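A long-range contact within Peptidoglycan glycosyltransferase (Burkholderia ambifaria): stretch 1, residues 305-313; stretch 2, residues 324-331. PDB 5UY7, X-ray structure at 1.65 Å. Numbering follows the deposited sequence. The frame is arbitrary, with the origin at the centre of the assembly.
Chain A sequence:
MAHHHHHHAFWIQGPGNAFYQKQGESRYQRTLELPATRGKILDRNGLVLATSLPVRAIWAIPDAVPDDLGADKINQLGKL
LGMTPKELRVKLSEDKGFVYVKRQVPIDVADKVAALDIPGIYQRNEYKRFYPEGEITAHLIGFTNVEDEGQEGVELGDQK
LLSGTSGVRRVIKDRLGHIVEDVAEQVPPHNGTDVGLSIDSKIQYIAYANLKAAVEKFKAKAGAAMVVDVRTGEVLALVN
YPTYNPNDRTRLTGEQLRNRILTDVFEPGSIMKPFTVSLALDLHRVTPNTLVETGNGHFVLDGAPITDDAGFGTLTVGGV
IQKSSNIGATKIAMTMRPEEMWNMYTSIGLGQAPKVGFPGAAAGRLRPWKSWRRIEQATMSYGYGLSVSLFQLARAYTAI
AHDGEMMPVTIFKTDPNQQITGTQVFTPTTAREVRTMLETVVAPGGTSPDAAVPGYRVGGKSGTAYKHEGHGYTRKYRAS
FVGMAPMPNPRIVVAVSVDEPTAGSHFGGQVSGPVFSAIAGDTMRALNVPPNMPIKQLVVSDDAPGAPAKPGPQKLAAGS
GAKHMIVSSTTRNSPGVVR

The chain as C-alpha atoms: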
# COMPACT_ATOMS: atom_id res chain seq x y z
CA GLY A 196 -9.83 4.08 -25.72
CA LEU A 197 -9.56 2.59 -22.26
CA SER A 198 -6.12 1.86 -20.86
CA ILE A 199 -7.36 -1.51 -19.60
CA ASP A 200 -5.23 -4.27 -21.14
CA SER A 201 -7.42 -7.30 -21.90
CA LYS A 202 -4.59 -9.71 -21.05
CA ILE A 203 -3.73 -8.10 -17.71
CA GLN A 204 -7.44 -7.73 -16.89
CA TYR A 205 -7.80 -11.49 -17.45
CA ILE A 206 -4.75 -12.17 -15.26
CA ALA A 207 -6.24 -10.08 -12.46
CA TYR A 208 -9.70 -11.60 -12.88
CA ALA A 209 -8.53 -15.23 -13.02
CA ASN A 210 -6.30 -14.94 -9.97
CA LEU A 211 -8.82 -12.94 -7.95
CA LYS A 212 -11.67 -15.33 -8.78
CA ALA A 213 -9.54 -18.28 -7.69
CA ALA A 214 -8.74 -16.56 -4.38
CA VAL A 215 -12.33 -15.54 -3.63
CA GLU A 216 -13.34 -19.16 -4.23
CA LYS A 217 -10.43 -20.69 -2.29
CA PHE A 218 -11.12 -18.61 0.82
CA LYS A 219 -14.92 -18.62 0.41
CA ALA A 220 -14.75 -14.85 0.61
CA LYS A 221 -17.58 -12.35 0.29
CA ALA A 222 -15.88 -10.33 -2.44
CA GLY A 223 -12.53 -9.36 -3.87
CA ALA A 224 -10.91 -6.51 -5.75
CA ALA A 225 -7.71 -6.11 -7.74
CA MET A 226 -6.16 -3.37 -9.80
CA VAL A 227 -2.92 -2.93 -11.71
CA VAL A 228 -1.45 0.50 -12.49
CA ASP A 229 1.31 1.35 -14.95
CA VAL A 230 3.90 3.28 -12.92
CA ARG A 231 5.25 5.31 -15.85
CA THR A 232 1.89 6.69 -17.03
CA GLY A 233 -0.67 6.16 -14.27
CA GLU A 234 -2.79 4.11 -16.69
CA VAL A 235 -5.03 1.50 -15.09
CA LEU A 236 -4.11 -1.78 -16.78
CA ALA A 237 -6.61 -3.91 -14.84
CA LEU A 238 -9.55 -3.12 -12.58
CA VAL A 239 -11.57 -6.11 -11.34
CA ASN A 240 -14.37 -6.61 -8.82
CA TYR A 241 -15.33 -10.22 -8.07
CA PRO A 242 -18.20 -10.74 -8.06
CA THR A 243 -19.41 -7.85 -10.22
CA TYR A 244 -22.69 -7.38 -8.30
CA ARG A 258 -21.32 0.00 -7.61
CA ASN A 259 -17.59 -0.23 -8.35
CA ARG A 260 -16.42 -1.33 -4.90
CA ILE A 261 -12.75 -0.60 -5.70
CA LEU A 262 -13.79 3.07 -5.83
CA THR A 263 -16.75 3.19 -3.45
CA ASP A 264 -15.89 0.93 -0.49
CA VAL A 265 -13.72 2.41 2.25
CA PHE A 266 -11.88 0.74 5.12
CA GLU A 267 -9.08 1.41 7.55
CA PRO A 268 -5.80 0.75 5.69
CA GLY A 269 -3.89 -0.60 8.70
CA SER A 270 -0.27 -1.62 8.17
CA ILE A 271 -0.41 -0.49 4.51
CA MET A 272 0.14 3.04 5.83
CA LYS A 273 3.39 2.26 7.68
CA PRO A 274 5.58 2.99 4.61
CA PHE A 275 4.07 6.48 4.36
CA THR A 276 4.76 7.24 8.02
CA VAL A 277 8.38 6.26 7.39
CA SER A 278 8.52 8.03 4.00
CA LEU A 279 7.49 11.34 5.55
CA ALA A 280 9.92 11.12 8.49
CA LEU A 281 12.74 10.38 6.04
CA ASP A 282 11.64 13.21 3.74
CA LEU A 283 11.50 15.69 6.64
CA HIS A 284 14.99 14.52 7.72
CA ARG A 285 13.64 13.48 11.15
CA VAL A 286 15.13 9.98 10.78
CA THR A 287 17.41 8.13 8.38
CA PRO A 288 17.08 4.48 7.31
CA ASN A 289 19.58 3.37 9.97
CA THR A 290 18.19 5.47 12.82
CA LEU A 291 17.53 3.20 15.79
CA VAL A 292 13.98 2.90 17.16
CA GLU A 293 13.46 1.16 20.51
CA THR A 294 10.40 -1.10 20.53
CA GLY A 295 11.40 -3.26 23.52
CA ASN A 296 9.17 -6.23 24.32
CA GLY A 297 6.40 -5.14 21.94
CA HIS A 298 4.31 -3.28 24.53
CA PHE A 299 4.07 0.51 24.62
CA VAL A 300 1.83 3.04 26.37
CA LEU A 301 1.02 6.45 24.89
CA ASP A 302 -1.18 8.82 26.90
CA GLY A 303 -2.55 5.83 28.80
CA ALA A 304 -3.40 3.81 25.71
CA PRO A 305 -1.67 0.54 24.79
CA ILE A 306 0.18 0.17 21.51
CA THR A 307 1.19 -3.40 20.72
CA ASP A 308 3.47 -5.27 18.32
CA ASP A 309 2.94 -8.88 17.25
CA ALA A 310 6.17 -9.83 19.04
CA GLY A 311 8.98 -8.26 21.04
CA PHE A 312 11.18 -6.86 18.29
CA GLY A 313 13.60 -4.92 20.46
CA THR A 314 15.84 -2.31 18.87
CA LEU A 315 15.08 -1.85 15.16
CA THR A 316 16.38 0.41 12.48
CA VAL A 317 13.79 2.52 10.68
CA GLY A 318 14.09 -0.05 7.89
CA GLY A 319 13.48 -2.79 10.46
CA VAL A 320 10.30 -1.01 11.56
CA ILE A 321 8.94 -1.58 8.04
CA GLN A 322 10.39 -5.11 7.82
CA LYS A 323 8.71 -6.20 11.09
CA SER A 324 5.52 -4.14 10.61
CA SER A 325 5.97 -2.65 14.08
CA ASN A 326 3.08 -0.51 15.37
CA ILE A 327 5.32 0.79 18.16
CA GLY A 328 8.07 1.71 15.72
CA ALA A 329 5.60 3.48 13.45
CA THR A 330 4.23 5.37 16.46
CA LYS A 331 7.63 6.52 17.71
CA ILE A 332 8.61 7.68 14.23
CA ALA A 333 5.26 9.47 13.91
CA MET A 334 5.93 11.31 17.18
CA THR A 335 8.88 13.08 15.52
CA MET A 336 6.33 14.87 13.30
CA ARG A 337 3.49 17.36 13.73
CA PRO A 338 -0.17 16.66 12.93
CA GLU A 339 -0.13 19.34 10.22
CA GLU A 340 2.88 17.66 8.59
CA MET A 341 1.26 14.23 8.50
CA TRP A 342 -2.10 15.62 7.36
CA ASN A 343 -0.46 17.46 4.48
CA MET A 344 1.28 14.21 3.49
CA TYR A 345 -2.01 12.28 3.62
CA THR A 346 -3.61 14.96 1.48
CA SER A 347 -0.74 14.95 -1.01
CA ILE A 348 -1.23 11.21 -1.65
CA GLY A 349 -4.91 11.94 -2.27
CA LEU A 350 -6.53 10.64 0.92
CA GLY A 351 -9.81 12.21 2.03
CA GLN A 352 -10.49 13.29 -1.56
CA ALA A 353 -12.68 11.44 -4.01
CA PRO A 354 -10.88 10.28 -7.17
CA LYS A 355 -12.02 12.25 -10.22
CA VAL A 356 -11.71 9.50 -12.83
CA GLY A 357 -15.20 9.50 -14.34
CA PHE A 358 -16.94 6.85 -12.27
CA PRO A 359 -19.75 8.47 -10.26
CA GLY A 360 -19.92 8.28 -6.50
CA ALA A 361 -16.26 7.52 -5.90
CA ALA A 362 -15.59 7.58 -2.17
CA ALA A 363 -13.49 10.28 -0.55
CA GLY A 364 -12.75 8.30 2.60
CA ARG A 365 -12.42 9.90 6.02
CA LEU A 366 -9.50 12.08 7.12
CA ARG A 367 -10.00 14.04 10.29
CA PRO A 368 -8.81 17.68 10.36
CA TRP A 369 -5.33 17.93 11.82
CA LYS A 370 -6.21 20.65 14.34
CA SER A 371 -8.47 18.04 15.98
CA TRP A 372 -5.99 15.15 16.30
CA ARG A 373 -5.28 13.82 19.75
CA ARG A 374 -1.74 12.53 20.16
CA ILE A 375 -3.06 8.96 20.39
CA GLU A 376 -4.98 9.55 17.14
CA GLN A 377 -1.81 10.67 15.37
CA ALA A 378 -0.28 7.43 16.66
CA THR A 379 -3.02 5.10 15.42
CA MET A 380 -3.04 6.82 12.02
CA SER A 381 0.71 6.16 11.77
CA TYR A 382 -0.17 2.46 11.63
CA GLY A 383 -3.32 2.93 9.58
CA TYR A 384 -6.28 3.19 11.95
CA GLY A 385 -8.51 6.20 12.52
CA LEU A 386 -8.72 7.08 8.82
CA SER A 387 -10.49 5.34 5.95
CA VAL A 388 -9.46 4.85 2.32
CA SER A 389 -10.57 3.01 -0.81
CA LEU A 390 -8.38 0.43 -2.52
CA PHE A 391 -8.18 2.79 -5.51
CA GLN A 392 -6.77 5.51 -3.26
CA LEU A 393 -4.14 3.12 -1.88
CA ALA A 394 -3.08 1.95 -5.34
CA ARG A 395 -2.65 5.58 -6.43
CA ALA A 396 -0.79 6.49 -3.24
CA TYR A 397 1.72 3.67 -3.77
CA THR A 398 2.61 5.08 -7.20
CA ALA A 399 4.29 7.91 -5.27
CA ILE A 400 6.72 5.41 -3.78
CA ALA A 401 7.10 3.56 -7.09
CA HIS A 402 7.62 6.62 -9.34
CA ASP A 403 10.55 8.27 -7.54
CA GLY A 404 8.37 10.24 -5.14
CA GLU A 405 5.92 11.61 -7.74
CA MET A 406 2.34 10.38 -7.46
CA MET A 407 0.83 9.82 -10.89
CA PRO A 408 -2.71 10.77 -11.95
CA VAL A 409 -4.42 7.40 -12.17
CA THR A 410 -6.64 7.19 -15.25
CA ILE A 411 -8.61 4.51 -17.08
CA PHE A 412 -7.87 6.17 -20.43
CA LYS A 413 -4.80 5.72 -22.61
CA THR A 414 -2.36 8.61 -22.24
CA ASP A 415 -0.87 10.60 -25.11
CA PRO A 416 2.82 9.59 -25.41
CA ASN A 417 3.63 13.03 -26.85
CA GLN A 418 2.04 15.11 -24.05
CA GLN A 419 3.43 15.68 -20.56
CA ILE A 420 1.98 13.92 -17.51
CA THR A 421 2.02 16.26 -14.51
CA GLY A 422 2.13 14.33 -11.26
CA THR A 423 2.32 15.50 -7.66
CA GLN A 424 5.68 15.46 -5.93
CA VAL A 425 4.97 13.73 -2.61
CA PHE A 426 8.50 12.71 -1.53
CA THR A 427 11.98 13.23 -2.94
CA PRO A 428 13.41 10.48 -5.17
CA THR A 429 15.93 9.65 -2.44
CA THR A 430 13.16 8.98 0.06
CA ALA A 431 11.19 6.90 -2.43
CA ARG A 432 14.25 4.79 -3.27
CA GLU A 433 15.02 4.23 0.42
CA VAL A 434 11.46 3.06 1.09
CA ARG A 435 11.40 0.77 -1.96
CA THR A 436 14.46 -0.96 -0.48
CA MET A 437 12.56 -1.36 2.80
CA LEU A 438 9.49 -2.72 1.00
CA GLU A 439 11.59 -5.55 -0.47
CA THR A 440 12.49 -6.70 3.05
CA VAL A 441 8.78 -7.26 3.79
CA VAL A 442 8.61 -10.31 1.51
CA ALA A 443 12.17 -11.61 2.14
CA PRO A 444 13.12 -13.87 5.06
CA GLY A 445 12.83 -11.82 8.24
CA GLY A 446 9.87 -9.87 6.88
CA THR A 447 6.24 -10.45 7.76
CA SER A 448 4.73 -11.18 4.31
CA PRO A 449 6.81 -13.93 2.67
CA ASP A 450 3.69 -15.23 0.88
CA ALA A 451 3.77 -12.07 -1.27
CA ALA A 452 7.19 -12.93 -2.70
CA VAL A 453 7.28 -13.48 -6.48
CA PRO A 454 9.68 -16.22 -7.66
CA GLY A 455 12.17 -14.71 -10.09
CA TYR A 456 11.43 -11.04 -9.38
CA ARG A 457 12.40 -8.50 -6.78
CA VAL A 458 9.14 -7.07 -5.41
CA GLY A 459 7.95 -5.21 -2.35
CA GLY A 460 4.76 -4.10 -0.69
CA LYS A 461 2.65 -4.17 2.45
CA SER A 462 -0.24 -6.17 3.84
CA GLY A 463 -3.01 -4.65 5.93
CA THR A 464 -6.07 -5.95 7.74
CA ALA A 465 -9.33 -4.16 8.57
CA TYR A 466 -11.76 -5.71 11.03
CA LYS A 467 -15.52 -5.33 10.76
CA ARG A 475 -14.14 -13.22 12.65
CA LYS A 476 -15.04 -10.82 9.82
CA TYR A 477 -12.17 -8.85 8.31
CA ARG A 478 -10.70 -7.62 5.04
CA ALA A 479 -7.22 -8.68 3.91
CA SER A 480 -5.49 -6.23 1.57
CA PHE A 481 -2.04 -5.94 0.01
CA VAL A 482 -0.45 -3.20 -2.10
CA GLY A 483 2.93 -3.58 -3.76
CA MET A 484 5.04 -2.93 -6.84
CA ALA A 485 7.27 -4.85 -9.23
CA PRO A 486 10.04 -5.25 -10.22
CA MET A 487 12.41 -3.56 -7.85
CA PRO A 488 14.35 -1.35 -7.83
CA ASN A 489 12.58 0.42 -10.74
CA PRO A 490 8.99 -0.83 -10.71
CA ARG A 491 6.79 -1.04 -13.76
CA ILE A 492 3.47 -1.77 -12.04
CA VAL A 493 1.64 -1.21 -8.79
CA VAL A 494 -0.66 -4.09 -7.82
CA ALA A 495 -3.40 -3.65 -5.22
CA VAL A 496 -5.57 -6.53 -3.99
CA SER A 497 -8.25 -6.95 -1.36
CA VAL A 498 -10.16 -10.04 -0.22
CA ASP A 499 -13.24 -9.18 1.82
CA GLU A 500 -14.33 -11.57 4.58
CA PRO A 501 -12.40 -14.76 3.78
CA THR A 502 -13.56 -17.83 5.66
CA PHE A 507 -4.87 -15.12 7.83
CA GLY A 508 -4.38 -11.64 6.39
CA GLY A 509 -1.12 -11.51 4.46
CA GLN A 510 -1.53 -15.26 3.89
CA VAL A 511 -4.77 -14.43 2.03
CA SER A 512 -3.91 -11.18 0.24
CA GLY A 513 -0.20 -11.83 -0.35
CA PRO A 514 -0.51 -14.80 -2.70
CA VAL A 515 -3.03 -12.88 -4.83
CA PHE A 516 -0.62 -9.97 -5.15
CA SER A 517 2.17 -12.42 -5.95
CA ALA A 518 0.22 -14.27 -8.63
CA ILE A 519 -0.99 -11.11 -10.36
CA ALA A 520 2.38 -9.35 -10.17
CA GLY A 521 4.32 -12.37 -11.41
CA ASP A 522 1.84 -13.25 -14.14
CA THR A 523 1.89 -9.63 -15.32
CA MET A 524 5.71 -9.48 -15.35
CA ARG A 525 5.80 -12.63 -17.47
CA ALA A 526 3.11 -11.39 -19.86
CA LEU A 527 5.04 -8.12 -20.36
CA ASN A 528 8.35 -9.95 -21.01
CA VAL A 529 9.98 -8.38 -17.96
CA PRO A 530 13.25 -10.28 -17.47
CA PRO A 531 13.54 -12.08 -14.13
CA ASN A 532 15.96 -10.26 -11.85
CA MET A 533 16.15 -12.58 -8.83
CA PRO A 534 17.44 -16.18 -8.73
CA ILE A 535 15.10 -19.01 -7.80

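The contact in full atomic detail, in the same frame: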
# COMPACT_ATOMS: atom_id res chain seq x y z
N PRO A 305 -2.67 1.55 25.15
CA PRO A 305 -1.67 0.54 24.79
C PRO A 305 -1.47 0.46 23.29
O PRO A 305 -2.43 0.44 22.51
CB PRO A 305 -2.26 -0.76 25.34
CG PRO A 305 -3.74 -0.55 25.23
CD PRO A 305 -3.97 0.93 25.47
N ILE A 306 -0.21 0.42 22.88
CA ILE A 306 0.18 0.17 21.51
C ILE A 306 1.02 -1.10 21.51
O ILE A 306 1.93 -1.24 22.34
CB ILE A 306 0.94 1.37 20.92
CG1 ILE A 306 0.04 2.61 21.00
CG2 ILE A 306 1.36 1.09 19.49
CD1 ILE A 306 0.71 3.91 20.65
N THR A 307 0.71 -2.03 20.61
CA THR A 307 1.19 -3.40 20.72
C THR A 307 1.77 -3.87 19.39
O THR A 307 1.18 -3.63 18.33
CB THR A 307 0.05 -4.33 21.14
OG1 THR A 307 -0.51 -3.87 22.38
CG2 THR A 307 0.55 -5.75 21.32
N ASP A 308 2.92 -4.55 19.46
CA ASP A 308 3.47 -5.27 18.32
C ASP A 308 3.10 -6.75 18.41
O ASP A 308 2.69 -7.24 19.46
CB ASP A 308 4.99 -5.12 18.24
CG ASP A 308 5.42 -3.73 17.81
OD1 ASP A 308 4.55 -2.92 17.45
OD2 ASP A 308 6.64 -3.47 17.80
N ASP A 309 3.26 -7.45 17.28
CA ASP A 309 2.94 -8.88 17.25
C ASP A 309 3.96 -9.71 18.01
O ASP A 309 3.68 -10.87 18.33
CB ASP A 309 2.85 -9.37 15.80
CG ASP A 309 1.62 -8.87 15.10
OD1 ASP A 309 0.61 -8.60 15.78
OD2 ASP A 309 1.65 -8.74 13.85
N ALA A 310 5.14 -9.16 18.27
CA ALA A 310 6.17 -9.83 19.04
C ALA A 310 7.01 -8.75 19.70
O ALA A 310 6.76 -7.56 19.54
CB ALA A 310 7.02 -10.74 18.14
N GLY A 311 8.02 -9.19 20.46
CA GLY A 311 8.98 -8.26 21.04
C GLY A 311 10.18 -8.07 20.15
O GLY A 311 11.14 -8.85 20.20
N PHE A 312 10.17 -7.02 19.32
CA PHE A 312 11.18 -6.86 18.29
C PHE A 312 12.44 -6.17 18.77
O PHE A 312 13.45 -6.19 18.06
CB PHE A 312 10.59 -6.10 17.09
CG PHE A 312 9.49 -6.83 16.38
CD1 PHE A 312 9.71 -8.08 15.83
CD2 PHE A 312 8.23 -6.26 16.24
CE1 PHE A 312 8.70 -8.76 15.17
CE2 PHE A 312 7.21 -6.93 15.57
CZ PHE A 312 7.45 -8.18 15.03
N GLY A 313 12.41 -5.54 19.95
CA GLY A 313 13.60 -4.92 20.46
C GLY A 313 14.00 -3.68 19.67
O GLY A 313 13.16 -2.93 19.16
N SER A 324 6.87 -4.68 10.53
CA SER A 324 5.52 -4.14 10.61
C SER A 324 5.17 -3.71 12.03
O SER A 324 4.08 -3.97 12.53
CB SER A 324 4.49 -5.14 10.08
OG SER A 324 3.28 -4.48 9.74
N SER A 325 6.11 -3.01 12.67
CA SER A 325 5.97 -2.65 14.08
C SER A 325 5.03 -1.45 14.24
O SER A 325 5.28 -0.38 13.68
CB SER A 325 7.35 -2.33 14.66
OG SER A 325 7.26 -1.80 15.97
N ASN A 326 3.94 -1.64 14.99
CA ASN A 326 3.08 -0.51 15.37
C ASN A 326 3.82 0.46 16.28
O ASN A 326 3.66 1.68 16.16
CB ASN A 326 1.84 -1.00 16.12
CG ASN A 326 0.85 -1.67 15.22
OD1 ASN A 326 0.96 -1.62 14.00
ND2 ASN A 326 -0.17 -2.30 15.82
N ILE A 327 4.59 -0.07 17.23
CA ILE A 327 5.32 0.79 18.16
C ILE A 327 6.37 1.61 17.42
O ILE A 327 6.54 2.81 17.68
CB ILE A 327 5.94 -0.06 19.29
CG1 ILE A 327 4.82 -0.70 20.10
CG2 ILE A 327 6.84 0.79 20.18
CD1 ILE A 327 5.29 -1.78 21.02
N GLY A 328 7.09 0.97 16.49
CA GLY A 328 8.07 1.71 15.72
C GLY A 328 7.44 2.79 14.86
O GLY A 328 7.97 3.90 14.75
N ALA A 329 6.31 2.47 14.23
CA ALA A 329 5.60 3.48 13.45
C ALA A 329 5.17 4.65 14.33
O ALA A 329 5.30 5.81 13.95
CB ALA A 329 4.38 2.85 12.76
N THR A 330 4.67 4.34 15.54
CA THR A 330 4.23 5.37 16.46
C THR A 330 5.39 6.28 16.86
O THR A 330 5.26 7.51 16.85
CB THR A 330 3.62 4.73 17.71
OG1 THR A 330 2.42 4.04 17.33
CG2 THR A 330 3.29 5.80 18.77
N LYS A 331 6.53 5.69 17.23
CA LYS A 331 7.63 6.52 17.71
C LYS A 331 8.18 7.39 16.60
O LYS A 331 8.56 8.55 16.84
CB LYS A 331 8.72 5.64 18.33
CG LYS A 331 8.27 4.99 19.65
CD LYS A 331 9.42 4.36 20.39
CE LYS A 331 8.96 3.77 21.70
NZ LYS A 331 10.14 3.43 22.54
O HOH W 1 -1.59 -1.35 18.68
O HOH W 2 2.41 -4.28 15.37
O HOH W 3 3.88 -5.98 14.97

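What anchors the two stretches most firmly? The carboxylate of Asp308, buried at the start of the helix, takes hydrogen bonds through both oxygens. Asp308 OD2 accepts from Ser325 OG at 2.6 Å, and Asp308 OD1 accepts from Ile327 N at 2.9 Å, the latter nearly straight at 172°. Asp308 OD1 also lies 2.8 Å from Asn326 N. The CA-to-CB bond of Asp308 points sideways, but its m rotamer brings the carboxylate close to the helix. An acidic side chain suits this place, where the first turn leaves amide groups without backbone acceptors.

How does Ser325 serve both sides? As the N-cap residue, it uses its hydroxyl twice: Ser325 OG donates to Asp308 and accepts from Gly328 N at 2.8 Å. A short side chain with a hydroxyl can do both, so the contact with the loop and the capping of the helix share one oxygen.

What links the strand to the helix beside this anchor? The CA-to-CB bond of Asn326 points toward the other stretch, and Asn326 ND2 makes a weak hydrogen bond to Thr307 O at 3.1 Å. Water 1 accepts from Thr307 N at 3.1 Å and, weakly, from Asn326 ND2 at 3.3 Å. Further along, water 3 joins Asp309 N, at 2.8 Å, to Ser324 O, at 3.2 Å.

What packs around these polar groups? The CA-to-CB bond of Ile306 points toward the second stretch, and the residue is buried. Ile306 CG2 lies 3.9 Å from Ile327 CG1, and Ile306 CD1 lies 3.7 Å from Thr330 CG2. Thr330 OG1 donates to Asn326 O at 2.9 Å, one turn back in the same helix, so the polar end of the side chain is satisfied while its methyl meets Ile306. Beyond Asp308, the Phe312 ring approaches Ser325 obliquely, with Phe312 CD2 4.3 Å from Ser325 CB. Altogether the contact buries 365 Å², summed over both sides.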